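Local coordinates for protein MerB2 (Bacillus megaterium, PDB 5C17) that probably cleaves the carbon-mercury bond of organomercurials as an alkylmercury lyase, and here holds the mercury(II) ion between two cysteines, at residues 11-15 with 203-207; 24-29 with 44-50; 147-153 with 188-194. All coordinates share one frame; numbering follows the deposited sequence. Where two conformers were deposited one is given.

Contact 1 brings the two ends of the chain together: helix 5-17 lies against helix 194-207, the last helix. Contacts 2 and 3 fall within the span between, contact 2 early and contact 3 late. Contact 2 packs helix 22-34, which follows helix 5-17, against helix 41-48, and touches contact 1 where Phe207 CE2 meets Leu26 CD1 at 4.0 Å. Contact 3 pairs two strands of a small antiparallel sheet; its strand 190-192 leads into helix 194-207. Contacts 2 and 3 lie on opposite sides of the molecule, centres about 34 Å apart. Contact 1, its centre about 18 Å from that of contact 2 and 20 Å from that of contact 3, joins the N-terminal helices to the part carrying the mercury site.

Contact 1. Residues 11-15 with 203-207; sequences YELLL and ELKKF
Tyr11 and Phe207 are the nearest residues of two helical turns that run almost parallel, their short axes 22° apart and 10.7 Å from each other at closest approach, with the two CA atoms at 6.3 Å. Tyr11 CD1 lies 3.4 Å from Phe207 CD1, and the rings form an oblique aromatic pair, planes inclined by 35° and centroids 5.0 Å apart. Further along the tyrosine ring, Tyr11 CE2 rests against Glu203 CB at 3.6 Å, while Glu203 O sits over one ring face near its rim. The hydroxyl Tyr11 OH ends beside Leu204 CD1, 3.7 Å away. Phe207 has its ring swung opposite the backbone nitrogen (chi1 174°), which carries it over to the leucines of the first helix: Leu15 CD2 meets Phe207 CE1 at 3.5 Å and Leu14 CD2 comes up more loosely. Leu26 of helix 22-34 also packs on Phe207. A water donates to Glu12 OE1 and accepts from Lys206 NZ; these two atoms stay 5.4 Å apart, so the water and not a salt bridge joins them. The interface is apolar and aromatic: the buried carboxylate of Glu203 is turned away and paired with Lys4, and Glu12 and Lys206 meet through water at the exposed side.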
loop_
_atom_site.group_PDB
_atom_site.type_symbol
_atom_site.label_atom_id
_atom_site.label_comp_id
_atom_site.label_asym_id
_atom_site.label_seq_id
_atom_site.Cartn_x
_atom_site.Cartn_y
_atom_site.Cartn_z
ATOM N N TYR A 11 0.287 13.779 -0.318
ATOM C CA TYR A 11 -0.819 13.437 -1.188
ATOM C C TYR A 11 -1.333 14.641 -1.956
ATOM O O TYR A 11 -1.759 14.493 -3.105
ATOM C CB TYR A 11 -1.953 12.829 -0.384
ATOM C CG TYR A 11 -1.799 11.375 -0.056
ATOM C CD1 TYR A 11 -1.809 10.413 -1.052
ATOM C CD2 TYR A 11 -1.702 10.955 1.250
ATOM C CE1 TYR A 11 -1.705 9.075 -0.758
ATOM C CE2 TYR A 11 -1.604 9.613 1.567
ATOM C CZ TYR A 11 -1.602 8.675 0.564
ATOM O OH TYR A 11 -1.518 7.341 0.884
ATOM N N GLU A 12 -1.318 15.825 -1.349
ATOM C CA GLU A 12 -1.753 17.010 -2.074
ATOM C C GLU A 12 -0.818 17.300 -3.250
ATOM O O GLU A 12 -1.276 17.667 -4.339
ATOM C CB GLU A 12 -1.852 18.216 -1.149
ATOM C CG GLU A 12 -3.031 18.128 -0.198
ATOM C CD GLU A 12 -3.169 19.345 0.677
ATOM O OE1 GLU A 12 -4.171 19.398 1.428
ATOM O OE2 GLU A 12 -2.293 20.249 0.614
ATOM N N LEU A 13 0.488 17.149 -3.026
ATOM C CA LEU A 13 1.462 17.361 -4.097
ATOM C C LEU A 13 1.275 16.315 -5.204
ATOM O O LEU A 13 1.277 16.624 -6.396
ATOM C CB LEU A 13 2.890 17.319 -3.552
ATOM C CG LEU A 13 4.015 17.452 -4.581
ATOM C CD1 LEU A 13 3.900 18.730 -5.394
ATOM C CD2 LEU A 13 5.357 17.390 -3.866
ATOM N N LEU A 14 1.080 15.068 -4.813
ATOM C CA LEU A 14 0.851 14.007 -5.790
ATOM C C LEU A 14 -0.420 14.272 -6.620
ATOM O O LEU A 14 -0.408 14.120 -7.839
ATOM C CB LEU A 14 0.761 12.653 -5.079
ATOM C CG LEU A 14 0.609 11.421 -5.959
ATOM C CD1 LEU A 14 1.704 11.291 -6.987
ATOM C CD2 LEU A 14 0.578 10.212 -5.054
ATOM N N LEU A 15 -1.520 14.655 -5.977
ATOM C CA LEU A 15 -2.737 14.968 -6.729
ATOM C C LEU A 15 -2.507 16.100 -7.730
ATOM O O LEU A 15 -3.037 16.068 -8.847
ATOM C CB LEU A 15 -3.869 15.349 -5.776
ATOM C CG LEU A 15 -4.558 14.195 -5.064
ATOM C CD1 LEU A 15 -5.430 14.680 -3.917
ATOM C CD2 LEU A 15 -5.394 13.384 -6.057
ATOM N N GLU A 203 -5.461 9.410 5.326
ATOM C CA GLU A 203 -4.944 10.222 4.247
ATOM C C GLU A 203 -5.132 9.508 2.898
ATOM O O GLU A 203 -5.378 10.148 1.884
ATOM C CB GLU A 203 -3.480 10.577 4.515
ATOM C CG GLU A 203 -3.300 11.742 5.510
ATOM C CD GLU A 203 -3.475 11.358 6.982
ATOM O OE1 GLU A 203 -3.600 12.288 7.807
ATOM O OE2 GLU A 203 -3.456 10.156 7.330
ATOM N N LEU A 204 -5.027 8.184 2.891
ATOM C CA LEU A 204 -5.311 7.446 1.670
ATOM C C LEU A 204 -6.782 7.631 1.273
ATOM O O LEU A 204 -7.099 7.815 0.102
ATOM C CB LEU A 204 -5.001 5.968 1.850
ATOM C CG LEU A 204 -5.243 5.078 0.629
ATOM C CD1 LEU A 204 -4.469 5.578 -0.572
ATOM C CD2 LEU A 204 -4.849 3.655 0.952
ATOM N N LYS A 205 -7.685 7.577 2.244
ATOM C CA LYS A 205 -9.100 7.813 1.968
ATOM C C LYS A 205 -9.351 9.197 1.385
ATOM O O LYS A 205 -10.129 9.350 0.442
ATOM C CB LYS A 205 -9.927 7.682 3.229
ATOM C CG LYS A 205 -10.307 6.306 3.609
ATOM C CD LYS A 205 -10.690 6.305 5.083
ATOM C CE LYS A 205 -11.776 5.327 5.448
ATOM N NZ LYS A 205 -11.900 5.225 6.948
ATOM N N LYS A 206 -8.696 10.202 1.954
ATOM C CA LYS A 206 -8.815 11.562 1.446
ATOM C C LYS A 206 -8.294 11.639 0.009
ATOM O O LYS A 206 -8.908 12.272 -0.831
ATOM C CB LYS A 206 -8.059 12.532 2.352
ATOM C CG LYS A 206 -8.063 13.966 1.870
ATOM C CD LYS A 206 -9.401 14.616 2.054
ATOM C CE LYS A 206 -9.316 16.120 1.784
ATOM N NZ LYS A 206 -8.676 16.843 2.928
ATOM N N PHE A 207 -7.165 10.995 -0.264
ATOM C CA PHE A 207 -6.582 10.981 -1.603
ATOM C C PHE A 207 -7.547 10.410 -2.645
ATOM O O PHE A 207 -7.626 10.907 -3.768
ATOM C CB PHE A 207 -5.292 10.159 -1.569
ATOM C CG PHE A 207 -4.655 9.946 -2.904
ATOM C CD1 PHE A 207 -4.038 10.985 -3.588
ATOM C CD2 PHE A 207 -4.657 8.688 -3.475
ATOM C CE1 PHE A 207 -3.444 10.760 -4.836
ATOM C CE2 PHE A 207 -4.074 8.452 -4.701
ATOM C CZ PHE A 207 -3.456 9.484 -5.388
HETATM O O HOH W 1 -6.005 17.022 1.462
#

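Contact 2. Residues 24-29 with 44-50; sequences PILRTI and LINQTGI
Thr28 and Leu44 make the central bump and hollow of this contact, where helix 22-34 meets the end of helix 41-48 at a steep 108° between the short axes. Leu44 pushes CD2 into the notch between Thr28 and Ile29, 3.6 Å from Thr28 CG2 and 3.8 Å from Ile29 CG1. Its other branch, CD1, touches Ile29 as well and, more loosely, Ile25 CG2. Thr28 is itself a small knob. Its methyl CG2 sits over the flat face of the Gln47 amide, 3.5 Å from Gln47 CD, and its OG1 lies against Thr48 CG2. A chi1 of -57° puts the Thr28 hydroxyl beside the backbone N and CG2 opposite that nitrogen, turning the methyl outward to the second helix while Thr28 OG1 donates to Pro24 O at 2.8 Å. That carbonyl also takes Thr28 N, from the opposite face of its plane.

At the other end Ile50 lays CD1 across Ile25, 3.9 Å from Ile25 CG1, and close to Pro24 CB, filling the groove beside the first turn. The turn that ends the helix brings it there: Gly49 leaves the helix with positive phi, and Thr48 OG1, which donates to Leu44 O, accepts from Ile50 N at 3.1 Å. Behind these residues Val58 and Val59 of helix 52-64 cover Ile25 and Leu44. Three successive helices, 22-34, 41-48 and 52-64, thus share one apolar centre, with an ST turn at Thr48 closing the middle helix, an arrangement consistent with the winged helix-turn-helix-like N-terminal domain of MerB proteins.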
loop_
_atom_site.group_PDB
_atom_site.type_symbol
_atom_site.label_atom_id
_atom_site.label_comp_id
_atom_site.label_asym_id
_atom_site.label_seq_id
_atom_site.Cartn_x
_atom_site.Cartn_y
_atom_site.Cartn_z
ATOM N N PRO A 24 -10.913 9.168 -10.509
ATOM C CA PRO A 24 -11.942 8.218 -10.963
ATOM C C PRO A 24 -11.369 6.856 -11.389
ATOM O O PRO A 24 -11.921 5.798 -11.053
ATOM C CB PRO A 24 -12.594 8.955 -12.150
ATOM C CG PRO A 24 -12.427 10.408 -11.794
ATOM C CD PRO A 24 -11.060 10.487 -11.141
ATOM N N ILE A 25 -10.248 6.879 -12.098
ATOM C CA ILE A 25 -9.615 5.654 -12.568
ATOM C C ILE A 25 -9.013 4.839 -11.413
ATOM O O ILE A 25 -9.244 3.637 -11.314
ATOM C CB ILE A 25 -8.602 5.968 -13.698
ATOM C CG1 ILE A 25 -9.367 6.355 -14.968
ATOM C CG2 ILE A 25 -7.671 4.778 -13.956
ATOM C CD1 ILE A 25 -8.529 7.017 -16.027
ATOM N N LEU A 26 -8.293 5.508 -10.518
ATOM C CA LEU A 26 -7.715 4.836 -9.358
ATOM C C LEU A 26 -8.791 4.227 -8.479
ATOM O O LEU A 26 -8.637 3.098 -8.016
ATOM C CB LEU A 26 -6.843 5.774 -8.528
ATOM C CG LEU A 26 -5.442 6.000 -9.085
ATOM C CD1 LEU A 26 -4.791 7.177 -8.387
ATOM C CD2 LEU A 26 -4.562 4.746 -8.955
ATOM N N ARG A 27 -9.886 4.955 -8.228
ATOM C CA ARG A 27 -10.972 4.381 -7.426
ATOM C C ARG A 27 -11.491 3.107 -8.065
ATOM O O ARG A 27 -11.693 2.080 -7.411
ATOM C CB ARG A 27 -12.133 5.361 -7.290
ATOM C CG ARG A 27 -11.847 6.555 -6.387
ATOM C CD ARG A 27 -13.050 7.522 -6.343
ATOM N NE ARG A 27 -14.228 6.867 -5.799
ATOM C CZ ARG A 27 -14.473 6.724 -4.510
ATOM N NH1 ARG A 27 -13.651 7.233 -3.598
ATOM N NH2 ARG A 27 -15.533 6.046 -4.131
ATOM N N THR A 28 -11.737 3.180 -9.366
ATOM C CA THR A 28 -12.319 2.065 -10.074
ATOM C C THR A 28 -11.396 0.846 -9.980
ATOM O O THR A 28 -11.842 -0.288 -9.723
ATOM C CB THR A 28 -12.633 2.453 -11.535
ATOM O OG1 THR A 28 -13.505 3.599 -11.535
ATOM C CG2 THR A 28 -13.314 1.321 -12.248
ATOM N N ILE A 29 -10.100 1.067 -10.152
ATOM C CA ILE A 29 -9.144 -0.037 -10.075
ATOM C C ILE A 29 -9.085 -0.595 -8.642
ATOM O O ILE A 29 -9.219 -1.798 -8.401
ATOM C CB ILE A 29 -7.735 0.405 -10.501
ATOM C CG1 ILE A 29 -7.721 0.822 -11.977
ATOM C CG2 ILE A 29 -6.739 -0.729 -10.274
ATOM C CD1 ILE A 29 -6.426 1.537 -12.425
ATOM N N LEU A 44 -12.297 -0.425 -17.560
ATOM C CA LEU A 44 -12.179 0.969 -17.128
ATOM C C LEU A 44 -12.930 1.903 -18.063
ATOM O O LEU A 44 -13.636 2.801 -17.619
ATOM C CB LEU A 44 -10.718 1.379 -17.053
ATOM C CG LEU A 44 -9.975 0.797 -15.862
ATOM C CD1 LEU A 44 -8.497 1.119 -16.003
ATOM C CD2 LEU A 44 -10.517 1.345 -14.558
ATOM N N ILE A 45 -12.774 1.694 -19.360
ATOM C CA ILE A 45 -13.453 2.507 -20.332
ATOM C C ILE A 45 -14.967 2.385 -20.150
ATOM O O ILE A 45 -15.680 3.387 -20.059
ATOM C CB ILE A 45 -13.042 2.055 -21.739
ATOM C CG1 ILE A 45 -11.603 2.480 -22.018
ATOM C CG2 ILE A 45 -14.008 2.600 -22.805
ATOM C CD1 ILE A 45 -10.994 1.724 -23.180
ATOM N N ASN A 46 -15.450 1.151 -20.077
ATOM C CA ASN A 46 -16.884 0.917 -20.006
ATOM C C ASN A 46 -17.474 1.495 -18.700
ATOM O O ASN A 46 -18.560 2.100 -18.702
ATOM C CB ASN A 46 -17.214 -0.585 -20.159
ATOM C CG ASN A 46 -16.873 -1.159 -21.583
ATOM O OD1 ASN A 46 -16.909 -0.439 -22.582
ATOM N ND2 ASN A 46 -16.579 -2.474 -21.658
ATOM N N GLN A 47 -16.760 1.338 -17.597
ATOM C CA GLN A 47 -17.292 1.734 -16.294
ATOM C C GLN A 47 -17.181 3.239 -16.037
ATOM O O GLN A 47 -18.135 3.858 -15.555
ATOM C CB GLN A 47 -16.597 0.944 -15.184
ATOM C CG GLN A 47 -17.093 1.251 -13.806
ATOM C CD GLN A 47 -16.642 0.253 -12.757
ATOM O OE1 GLN A 47 -15.997 -0.776 -13.055
ATOM N NE2 GLN A 47 -16.983 0.553 -11.503
ATOM N N THR A 48 -16.023 3.822 -16.338
ATOM C CA THR A 48 -15.805 5.233 -16.024
ATOM C C THR A 48 -16.449 6.165 -17.046
ATOM O O THR A 48 -16.705 7.330 -16.732
ATOM C CB THR A 48 -14.328 5.632 -15.941
ATOM O OG1 THR A 48 -13.725 5.543 -17.229
ATOM C CG2 THR A 48 -13.578 4.790 -14.933
ATOM N N GLY A 49 -16.635 5.692 -18.273
ATOM C CA GLY A 49 -17.133 6.554 -19.325
ATOM C C GLY A 49 -16.111 7.542 -19.866
ATOM O O GLY A 49 -16.455 8.422 -20.649
ATOM N N ILE A 50 -14.854 7.410 -19.443
ATOM C CA ILE A 50 -13.789 8.305 -19.874
ATOM C C ILE A 50 -13.331 7.911 -21.284
ATOM O O ILE A 50 -13.326 6.746 -21.629
ATOM C CB ILE A 50 -12.635 8.255 -18.837
ATOM C CG1 ILE A 50 -13.144 8.775 -17.485
ATOM C CG2 ILE A 50 -11.439 9.084 -19.285
ATOM C CD1 ILE A 50 -12.219 8.556 -16.335
#

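Contact 3. Residues 147-153 with 188-194; sequences TVIWTVP and QGEIMTL
Ile149 and Met192 face each other as a hydrogen-bonded antiparallel pair: Met192 N donates to Ile149 O at 2.8 Å, and Ile149 N returns the bond to Met192 O. Two residues on, Thr151 and Glu190 repeat the pattern, and the bond from Thr151 N to Glu190 O is nearly straight, 175° at the hydrogen. Between them Trp150 and Ile191 form the non-hydrogen-bonded pair, where Ile191 CA directs its hydrogen at Ile149 O.

On one face of the sheet Ile149 and Met192 lie side by side, Ile149 CG2 to Met192 CG 3.9 Å, and Met192 SD reaches on to Thr151 CG2 at 4.0 Å. Leu194 CD2 closes the row against Ile149 CD1. On the face of Trp150 and Ile191, chi1 of 171° sets the indole CG anti to the backbone N and lays the ring over the backbone of Gly189 and Glu190. One ring face packs closely on the bare CA of Gly189, which lies 3.3 Å from Trp150 CZ2. Ile191 CD1 comes up at the ring's edge, and Val148 packs CB on Ile191 CG2.

A water bridges Thr147 O and Leu194 N beside the N-cap residue Thr193. Farther out, Trp180 meets Trp150 edge to face, while Ala103 and Ile104 of helix 103-113, with Ala197 of helix 194-207, cover the Ile149 and Met192 face. Strand 169-171 bonds to the other side of 148-151, making this the central strand of a three-stranded antiparallel sheet packed against helices, with the side chain of Thr151 about 8 Å from the mercury ion.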
loop_
_atom_site.group_PDB
_atom_site.type_symbol
_atom_site.label_atom_id
_atom_site.label_comp_id
_atom_site.label_asym_id
_atom_site.label_seq_id
_atom_site.Cartn_x
_atom_site.Cartn_y
_atom_site.Cartn_z
ATOM N N THR A 147 6.577 -5.650 17.629
ATOM C CA THR A 147 6.608 -5.364 16.200
ATOM C C THR A 147 6.488 -3.869 15.926
ATOM O O THR A 147 5.660 -3.171 16.517
ATOM C CB THR A 147 5.484 -6.131 15.494
ATOM O OG1 THR A 147 5.743 -7.533 15.572
ATOM C CG2 THR A 147 5.384 -5.773 14.014
ATOM N N VAL A 148 7.320 -3.397 15.008
ATOM C CA VAL A 148 7.354 -2.006 14.585
ATOM C C VAL A 148 7.557 -1.958 13.072
ATOM O O VAL A 148 7.798 -2.990 12.436
ATOM C CB VAL A 148 8.469 -1.211 15.293
ATOM C CG1 VAL A 148 8.150 -1.033 16.785
ATOM C CG2 VAL A 148 9.817 -1.899 15.084
ATOM N N ILE A 149 7.449 -0.764 12.505
ATOM C CA ILE A 149 7.647 -0.549 11.081
ATOM C C ILE A 149 8.805 0.419 10.847
ATOM O O ILE A 149 8.977 1.381 11.600
ATOM C CB ILE A 149 6.361 0.008 10.453
ATOM C CG1 ILE A 149 5.312 -1.104 10.412
ATOM C CG2 ILE A 149 6.607 0.584 9.045
ATOM C CD1 ILE A 149 3.907 -0.645 10.017
ATOM N N TRP A 150 9.599 0.128 9.822
ATOM C CA TRP A 150 10.636 1.016 9.342
ATOM C C TRP A 150 10.118 1.694 8.091
ATOM O O TRP A 150 9.713 1.021 7.145
ATOM C CB TRP A 150 11.882 0.211 9.021
ATOM C CG TRP A 150 12.961 0.960 8.328
ATOM C CD1 TRP A 150 13.210 0.993 6.991
ATOM C CD2 TRP A 150 13.959 1.771 8.938
ATOM N NE1 TRP A 150 14.286 1.779 6.725
ATOM C CE2 TRP A 150 14.779 2.265 7.905
ATOM C CE3 TRP A 150 14.241 2.131 10.254
ATOM C CZ2 TRP A 150 15.862 3.107 8.149
ATOM C CZ3 TRP A 150 15.317 2.959 10.494
ATOM C CH2 TRP A 150 16.116 3.438 9.444
ATOM N N THR A 151 10.138 3.021 8.086
ATOM C CA THR A 151 9.660 3.814 6.971
ATOM C C THR A 151 10.753 4.761 6.489
ATOM O O THR A 151 11.737 5.008 7.191
ATOM C CB THR A 151 8.389 4.592 7.347
ATOM O OG1 THR A 151 7.828 5.167 6.166
ATOM C CG2 THR A 151 8.675 5.672 8.354
ATOM N N VAL A 152 10.581 5.258 5.271
ATOM C CA VAL A 152 11.516 6.193 4.671
ATOM C C VAL A 152 10.763 7.444 4.257
ATOM O O VAL A 152 9.538 7.430 4.148
ATOM C CB VAL A 152 12.247 5.582 3.448
ATOM C CG1 VAL A 152 13.080 4.394 3.880
ATOM C CG2 VAL A 152 11.274 5.184 2.332
ATOM N N PRO A 153 11.489 8.539 3.995
ATOM C CA PRO A 153 10.803 9.771 3.599
ATOM C C PRO A 153 9.976 9.570 2.331
ATOM O O PRO A 153 10.438 8.957 1.375
ATOM C CB PRO A 153 11.956 10.746 3.364
ATOM C CG PRO A 153 13.048 10.242 4.232
ATOM C CD PRO A 153 12.933 8.755 4.180
ATOM N N GLN A 188 18.519 5.540 5.037
ATOM C CA GLN A 188 17.972 6.543 5.942
ATOM C C GLN A 188 16.475 6.295 6.137
ATOM O O GLN A 188 15.770 6.003 5.188
ATOM C CB GLN A 188 18.207 7.934 5.363
ATOM C CG GLN A 188 19.682 8.244 5.054
ATOM C CD GLN A 188 20.554 8.281 6.303
ATOM O OE1 GLN A 188 21.270 7.323 6.609
ATOM N NE2 GLN A 188 20.501 9.393 7.029
ATOM N N GLY A 189 15.994 6.408 7.369
ATOM C CA GLY A 189 14.597 6.147 7.664
ATOM C C GLY A 189 14.353 6.261 9.151
ATOM O O GLY A 189 15.198 6.778 9.893
ATOM N N GLU A 190 13.204 5.774 9.597
ATOM C CA GLU A 190 12.875 5.825 11.007
ATOM C C GLU A 190 11.804 4.806 11.355
ATOM O O GLU A 190 11.110 4.273 10.484
ATOM C CB GLU A 190 12.436 7.226 11.421
ATOM C CG GLU A 190 11.138 7.696 10.833
ATOM C CD GLU A 190 10.839 9.137 11.220
ATOM O OE1 GLU A 190 9.896 9.366 12.008
ATOM O OE2 GLU A 190 11.556 10.043 10.751
ATOM N N ILE A 191 11.696 4.544 12.644
ATOM C CA ILE A 191 10.709 3.636 13.182
ATOM C C ILE A 191 9.406 4.375 13.386
ATOM O O ILE A 191 9.398 5.518 13.865
ATOM C CB ILE A 191 11.193 3.076 14.526
ATOM C CG1 ILE A 191 12.482 2.276 14.337
ATOM C CG2 ILE A 191 10.127 2.226 15.207
ATOM C CD1 ILE A 191 12.326 0.999 13.583
ATOM N N MET A 192 8.315 3.714 13.042
ATOM C CA MET A 192 6.985 4.215 13.382
ATOM C C MET A 192 6.181 3.053 13.964
ATOM O O MET A 192 6.550 1.885 13.838
ATOM C CB MET A 192 6.276 4.854 12.187
ATOM C CG MET A 192 6.057 3.892 11.036
ATOM S SD MET A 192 5.105 4.519 9.603
ATOM C CE MET A 192 3.492 4.766 10.306
ATOM N N THR A 193 5.081 3.388 14.610
ATOM C CA THR A 193 4.296 2.406 15.317
ATOM C C THR A 193 3.180 1.876 14.441
ATOM O O THR A 193 2.802 2.477 13.419
ATOM C CB THR A 193 3.657 3.009 16.572
ATOM O OG1 THR A 193 2.700 3.988 16.173
ATOM C CG2 THR A 193 4.717 3.636 17.495
ATOM N N LEU A 194 2.622 0.755 14.864
ATOM C CA LEU A 194 1.502 0.176 14.140
ATOM C C LEU A 194 0.266 1.068 14.216
ATOM O O LEU A 194 -0.470 1.196 13.231
ATOM C CB LEU A 194 1.184 -1.220 14.677
ATOM C CG LEU A 194 2.343 -2.207 14.724
ATOM C CD1 LEU A 194 1.847 -3.612 14.985
ATOM C CD2 LEU A 194 3.195 -2.160 13.470
HETATM O O HOH W 2 4.437 -0.347 17.107
#